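Local coordinates for Lin1944 protein (Listeria innocua, PDB 3D7L), which is of unknown function but, as a member of the short-chain dehydrogenase/reductase family, probably acts as an oxidoreductase, at residues N95-G100 with G108-T113; N153-N158 with R184-S189. All blocks are in the same frame, centred on the assembly; numbering follows the deposited sequence.

Contact 1: N95-G100 with G108-T113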
loop_
_atom_site.group_PDB
_atom_site.type_symbol
_atom_site.label_atom_id
_atom_site.label_comp_id
_atom_site.label_asym_id
_atom_site.label_seq_id
_atom_site.Cartn_x
_atom_site.Cartn_y
_atom_site.Cartn_z
ATOM N N ASN D 95 -11.948 2.467 -0.201
ATOM C CA ASN D 95 -13.381 2.213 -0.117
ATOM C C ASN D 95 -14.206 3.347 -0.681
ATOM O O ASN D 95 -15.241 3.102 -1.307
ATOM C CB ASN D 95 -13.800 1.820 1.312
ATOM C CG ASN D 95 -13.346 0.392 1.672
ATOM O OD1 ASN D 95 -12.898 -0.340 0.804
ATOM N ND2 ASN D 95 -13.445 0.018 2.940
ATOM N N LEU D 96 -13.748 4.591 -0.529
ATOM C CA LEU D 96 -14.464 5.689 -1.200
ATOM C C LEU D 96 -14.504 5.485 -2.712
ATOM O O LEU D 96 -15.450 5.913 -3.375
ATOM C CB LEU D 96 -13.864 7.055 -0.880
ATOM C CG LEU D 96 -13.836 7.564 0.552
ATOM C CD1 LEU D 96 -12.983 8.816 0.542
ATOM C CD2 LEU D 96 -15.236 7.833 1.174
ATOM N N VAL D 97 -13.464 4.858 -3.261
ATOM C CA VAL D 97 -13.432 4.519 -4.689
ATOM C C VAL D 97 -14.308 3.289 -4.957
ATOM O O VAL D 97 -15.183 3.328 -5.835
ATOM C CB VAL D 97 -11.986 4.287 -5.192
ATOM C CG1 VAL D 97 -11.990 3.713 -6.579
ATOM C CG2 VAL D 97 -11.173 5.580 -5.114
ATOM N N LEU D 98 -14.103 2.213 -4.198
ATOM C CA LEU D 98 -14.888 0.998 -4.449
ATOM C C LEU D 98 -16.399 1.233 -4.334
ATOM O O LEU D 98 -17.182 0.583 -5.027
ATOM C CB LEU D 98 -14.464 -0.164 -3.534
ATOM C CG LEU D 98 -12.970 -0.529 -3.580
ATOM C CD1 LEU D 98 -12.707 -1.674 -2.659
ATOM C CD2 LEU D 98 -12.495 -0.869 -4.997
ATOM N N LEU D 99 -16.807 2.126 -3.444
ATOM C CA LEU D 99 -18.245 2.397 -3.220
ATOM C C LEU D 99 -18.810 3.612 -3.996
ATOM O O LEU D 99 -20.024 3.788 -4.063
ATOM C CB LEU D 99 -18.547 2.501 -1.721
ATOM C CG LEU D 99 -18.178 1.257 -0.894
ATOM C CD1 LEU D 99 -18.099 1.544 0.598
ATOM C CD2 LEU D 99 -19.100 0.063 -1.161
ATOM N N GLY D 100 -17.926 4.410 -4.598
ATOM C CA GLY D 100 -18.285 5.664 -5.263
ATOM C C GLY D 100 -18.333 5.743 -6.793
ATOM O O GLY D 100 -18.792 6.758 -7.337
ATOM N N GLY D 108 -16.184 11.585 -15.171
ATOM C CA GLY D 108 -15.873 12.107 -13.840
ATOM C C GLY D 108 -14.495 11.627 -13.402
ATOM O O GLY D 108 -13.812 10.932 -14.162
ATOM N N SER D 109 -14.069 12.008 -12.199
ATOM C CA SER D 109 -12.750 11.600 -11.681
ATOM C C SER D 109 -12.743 11.373 -10.179
ATOM O O SER D 109 -13.564 11.956 -9.473
ATOM C CB SER D 109 -11.693 12.665 -12.005
ATOM O OG SER D 109 -11.904 13.832 -11.228
ATOM N N PHE D 110 -11.801 10.533 -9.709
ATOM C CA PHE D 110 -11.416 10.436 -8.295
ATOM C C PHE D 110 -10.051 11.102 -8.089
ATOM O O PHE D 110 -9.165 10.949 -8.918
ATOM C CB PHE D 110 -11.260 8.971 -7.856
ATOM C CG PHE D 110 -12.534 8.204 -7.780
ATOM C CD1 PHE D 110 -13.351 8.291 -6.660
ATOM C CD2 PHE D 110 -12.911 7.355 -8.820
ATOM C CE1 PHE D 110 -14.537 7.569 -6.573
ATOM C CE2 PHE D 110 -14.111 6.620 -8.731
ATOM C CZ PHE D 110 -14.899 6.725 -7.602
ATOM N N THR D 111 -9.867 11.820 -6.982
ATOM C CA THR D 111 -8.522 12.267 -6.589
ATOM C C THR D 111 -8.272 11.855 -5.142
ATOM O O THR D 111 -9.061 12.192 -4.264
ATOM C CB THR D 111 -8.329 13.758 -6.733
ATOM O OG1 THR D 111 -8.783 14.163 -8.018
ATOM C CG2 THR D 111 -6.872 14.150 -6.553
ATOM N N LEU D 112 -7.173 11.132 -4.901
ATOM C CA LEU D 112 -6.875 10.609 -3.553
ATOM C C LEU D 112 -5.604 11.231 -2.987
ATOM O O LEU D 112 -4.757 11.674 -3.746
ATOM C CB LEU D 112 -6.745 9.088 -3.612
ATOM C CG LEU D 112 -7.956 8.169 -3.412
ATOM C CD1 LEU D 112 -9.360 8.767 -3.717
ATOM C CD2 LEU D 112 -7.736 6.784 -4.109
ATOM N N THR D 113 -5.441 11.267 -1.666
ATOM C CA THR D 113 -4.230 11.917 -1.116
ATOM C C THR D 113 -3.222 10.888 -0.617
ATOM O O THR D 113 -3.599 9.946 0.056
ATOM C CB THR D 113 -4.550 12.930 0.019
ATOM O OG1 THR D 113 -5.453 13.932 -0.471
ATOM C CG2 THR D 113 -3.276 13.607 0.526
#

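Contact 2: N153-N158 with R184-S189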
loop_
_atom_site.group_PDB
_atom_site.type_symbol
_atom_site.label_atom_id
_atom_site.label_comp_id
_atom_site.label_asym_id
_atom_site.label_seq_id
_atom_site.Cartn_x
_atom_site.Cartn_y
_atom_site.Cartn_z
ATOM N N ASN D 153 -6.535 9.900 -10.124
ATOM C CA ASN D 153 -5.147 10.290 -9.854
ATOM C C ASN D 153 -4.895 10.422 -8.351
ATOM O O ASN D 153 -5.835 10.438 -7.573
ATOM C CB ASN D 153 -4.817 11.645 -10.506
ATOM C CG ASN D 153 -5.033 11.648 -12.004
ATOM O OD1 ASN D 153 -4.358 10.921 -12.736
ATOM N ND2 ASN D 153 -5.957 12.496 -12.476
ATOM N N THR D 154 -3.634 10.536 -7.956
ATOM C CA THR D 154 -3.320 10.822 -6.567
ATOM C C THR D 154 -2.471 12.086 -6.478
ATOM O O THR D 154 -1.745 12.428 -7.422
ATOM C CB THR D 154 -2.598 9.653 -5.837
ATOM O OG1 THR D 154 -1.425 9.276 -6.551
ATOM C CG2 THR D 154 -3.508 8.461 -5.711
ATOM N N VAL D 155 -2.586 12.781 -5.359
ATOM C CA VAL D 155 -1.751 13.939 -5.073
ATOM C C VAL D 155 -0.897 13.591 -3.850
ATOM O O VAL D 155 -1.421 13.111 -2.839
ATOM C CB VAL D 155 -2.581 15.215 -4.888
ATOM C CG1 VAL D 155 -1.684 16.406 -4.426
ATOM C CG2 VAL D 155 -3.330 15.555 -6.198
ATOM N N SER D 156 0.412 13.779 -3.975
ATOM C CA SER D 156 1.360 13.422 -2.900
ATOM C C SER D 156 2.081 14.674 -2.406
ATOM O O SER D 156 3.000 15.183 -3.053
ATOM C CB SER D 156 2.363 12.382 -3.358
ATOM O OG SER D 156 3.190 11.999 -2.263
ATOM N N PRO D 157 1.632 15.204 -1.268
ATOM C CA PRO D 157 2.272 16.413 -0.780
ATOM C C PRO D 157 3.460 16.163 0.130
ATOM O O PRO D 157 3.542 15.133 0.819
ATOM C CB PRO D 157 1.155 17.098 0.030
ATOM C CG PRO D 157 -0.003 16.089 0.082
ATOM C CD PRO D 157 0.503 14.800 -0.417
ATOM N N ASN D 158 4.356 17.142 0.134
ATOM C CA ASN D 158 5.376 17.275 1.166
ATOM C C ASN D 158 4.693 17.836 2.406
ATOM O O ASN D 158 3.496 18.201 2.370
ATOM C CB ASN D 158 6.452 18.244 0.661
ATOM C CG ASN D 158 7.777 18.093 1.365
ATOM O OD1 ASN D 158 7.856 17.560 2.480
ATOM N ND2 ASN D 158 8.856 18.555 0.702
ATOM N N ARG D 184 -3.330 23.198 -6.239
ATOM C CA ARG D 184 -3.238 23.275 -7.701
ATOM C C ARG D 184 -3.213 21.895 -8.374
ATOM O O ARG D 184 -3.831 21.713 -9.421
ATOM C CB ARG D 184 -2.001 24.076 -8.127
ATOM C CG ARG D 184 -2.107 25.574 -7.954
ATOM C CD ARG D 184 -0.792 26.270 -8.412
ATOM N NE ARG D 184 -0.785 27.686 -8.053
ATOM C CZ ARG D 184 -1.321 28.671 -8.781
ATOM N NH1 ARG D 184 -1.911 28.430 -9.950
ATOM N NH2 ARG D 184 -1.247 29.925 -8.340
ATOM N N ALA D 185 -2.513 20.942 -7.758
ATOM C CA ALA D 185 -2.452 19.545 -8.201
ATOM C C ALA D 185 -3.809 18.841 -8.169
ATOM O O ALA D 185 -4.142 18.038 -9.082
ATOM C CB ALA D 185 -1.426 18.770 -7.350
ATOM N N PHE D 186 -4.571 19.101 -7.104
ATOM C CA PHE D 186 -5.957 18.649 -7.024
ATOM C C PHE D 186 -6.805 19.267 -8.138
ATOM O O PHE D 186 -7.561 18.551 -8.794
ATOM C CB PHE D 186 -6.567 18.988 -5.662
ATOM C CG PHE D 186 -6.136 18.064 -4.551
ATOM C CD1 PHE D 186 -6.863 16.916 -4.264
ATOM C CD2 PHE D 186 -5.022 18.369 -3.774
ATOM C CE1 PHE D 186 -6.466 16.059 -3.215
ATOM C CE2 PHE D 186 -4.642 17.546 -2.731
ATOM C CZ PHE D 186 -5.365 16.378 -2.465
ATOM N N GLU D 187 -6.672 20.578 -8.355
ATOM C CA GLU D 187 -7.344 21.231 -9.487
ATOM C C GLU D 187 -6.915 20.605 -10.832
ATOM O O GLU D 187 -7.744 20.404 -11.707
ATOM C CB GLU D 187 -7.119 22.740 -9.491
ATOM C CG GLU D 187 -7.698 23.436 -10.721
ATOM C CD GLU D 187 -7.504 24.954 -10.732
ATOM O OE1 GLU D 187 -7.065 25.533 -9.730
ATOM O OE2 GLU D 187 -7.813 25.587 -11.749
ATOM N N LYS D 188 -5.617 20.311 -10.982
ATOM C CA LYS D 188 -5.088 19.633 -12.153
ATOM C C LYS D 188 -5.787 18.283 -12.333
ATOM O O LYS D 188 -6.230 17.967 -13.434
ATOM C CB LYS D 188 -3.560 19.463 -12.026
ATOM C CG LYS D 188 -2.904 18.803 -13.212
ATOM C CD LYS D 188 -1.394 18.656 -13.009
ATOM C CE LYS D 188 -0.773 17.859 -14.153
ATOM N NZ LYS D 188 -0.875 18.505 -15.482
ATOM N N SER D 189 -5.916 17.506 -11.248
ATOM C CA SER D 189 -6.618 16.221 -11.319
ATOM C C SER D 189 -8.095 16.367 -11.696
ATOM O O SER D 189 -8.562 15.659 -12.572
ATOM C CB SER D 189 -6.475 15.413 -10.028
ATOM O OG SER D 189 -7.103 14.175 -10.196
#

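Contact 1: N95-G100 with G108-T113
V97 lays its CG2 methyl over one face of the F110 ring, 4.1 Å from the ring centroid and 22° off its normal, a CH-pi contact displaced toward the rim of the ring. The closest ring atom to this methyl is F110 CD1, with CG2 at 3.8 Å. The same methyl also meets L112, whose CD2 lies 3.8 Å from V97 CG2 and whose CD1 is hardly farther. With CG1 anti to the backbone N (chi1 170°), V97 turns CG2 to the place where it wedges between the two strand side chains. F110 reaches on to the helix backbone: its CE1 is 3.8 Å from V97 CA, and its CZ meets the carbonyl carbon of G100 at the ring edge, 3.7 Å away. G100 offers no side chain here, and the ring packs directly on its main chain. I62 and I152 of the two flanking strands and M146 also pack on F110, and all five touching residues are buried. Residues 95-100 run almost antiparallel to 108-113, at 164°, with 9.9 Å between the axes. Helix 79-100 turning back into parallel strand 108-113 forms the alpha-to-beta half of a beta-alpha-beta crossover in the Rossmann fold of the SDR family.

Contact 2: N153-N158 with R184-S189
The apolar part of the contact centres on V155, which stands over the face of the F186 ring. Its CG2 lies 4.0 Å from the ring centroid and only 6° off the normal, a well-centred CH-pi contact. The other methyl, CG1, comes down beside it at 3.6 Å from F186 CE2 and also touches A185 CB at 3.8 Å, so the valine sits against two successive helix residues. F186 extends from the flank of the helix, CG anti to its carbonyl carbon, and its ring reaches back toward the strand; L15 and V19 of helix 14-23 pack on it too. Residues 153-157 of the strand and 184-189 of the helix run nearly antiparallel, at 173° with axes 8.6 Å apart, as expected where a helix covers the parallel sheet of a Rossmann fold. The polar part lies one helical turn beyond A185. There N153 ND2 donates to S189 OG over 3.1 Å, with an N-H...O angle of 164° and the hydroxyl oxygen in the plane of the amide. Both groups are buried and have further partners: N153 OD1 accepts from E197 N, ND2 also bonds Q194 O, and S189 OG bonds T111 OG1. Bonds at both ends of the amide fix its rotation.

From the N terminus, contact 1 comes first: it closes the short loop by which helix 79-100 turns back into strand 108-113. Contact 2 opens later and spans a longer connection, from strand 151-157 through helix 164-167 to helix 179-191. The two are therefore in series, neither nested nor crossed. In space they meet through the sheet, where strands 108-113 and 151-157 are parallel neighbours and L112 O pairs with V155 N at 2.9 Å. T111 points away from the contact 1 helix and adjoins contact 2, its CG2 against F186. Together the contacts join helices on opposite faces of the central sheet.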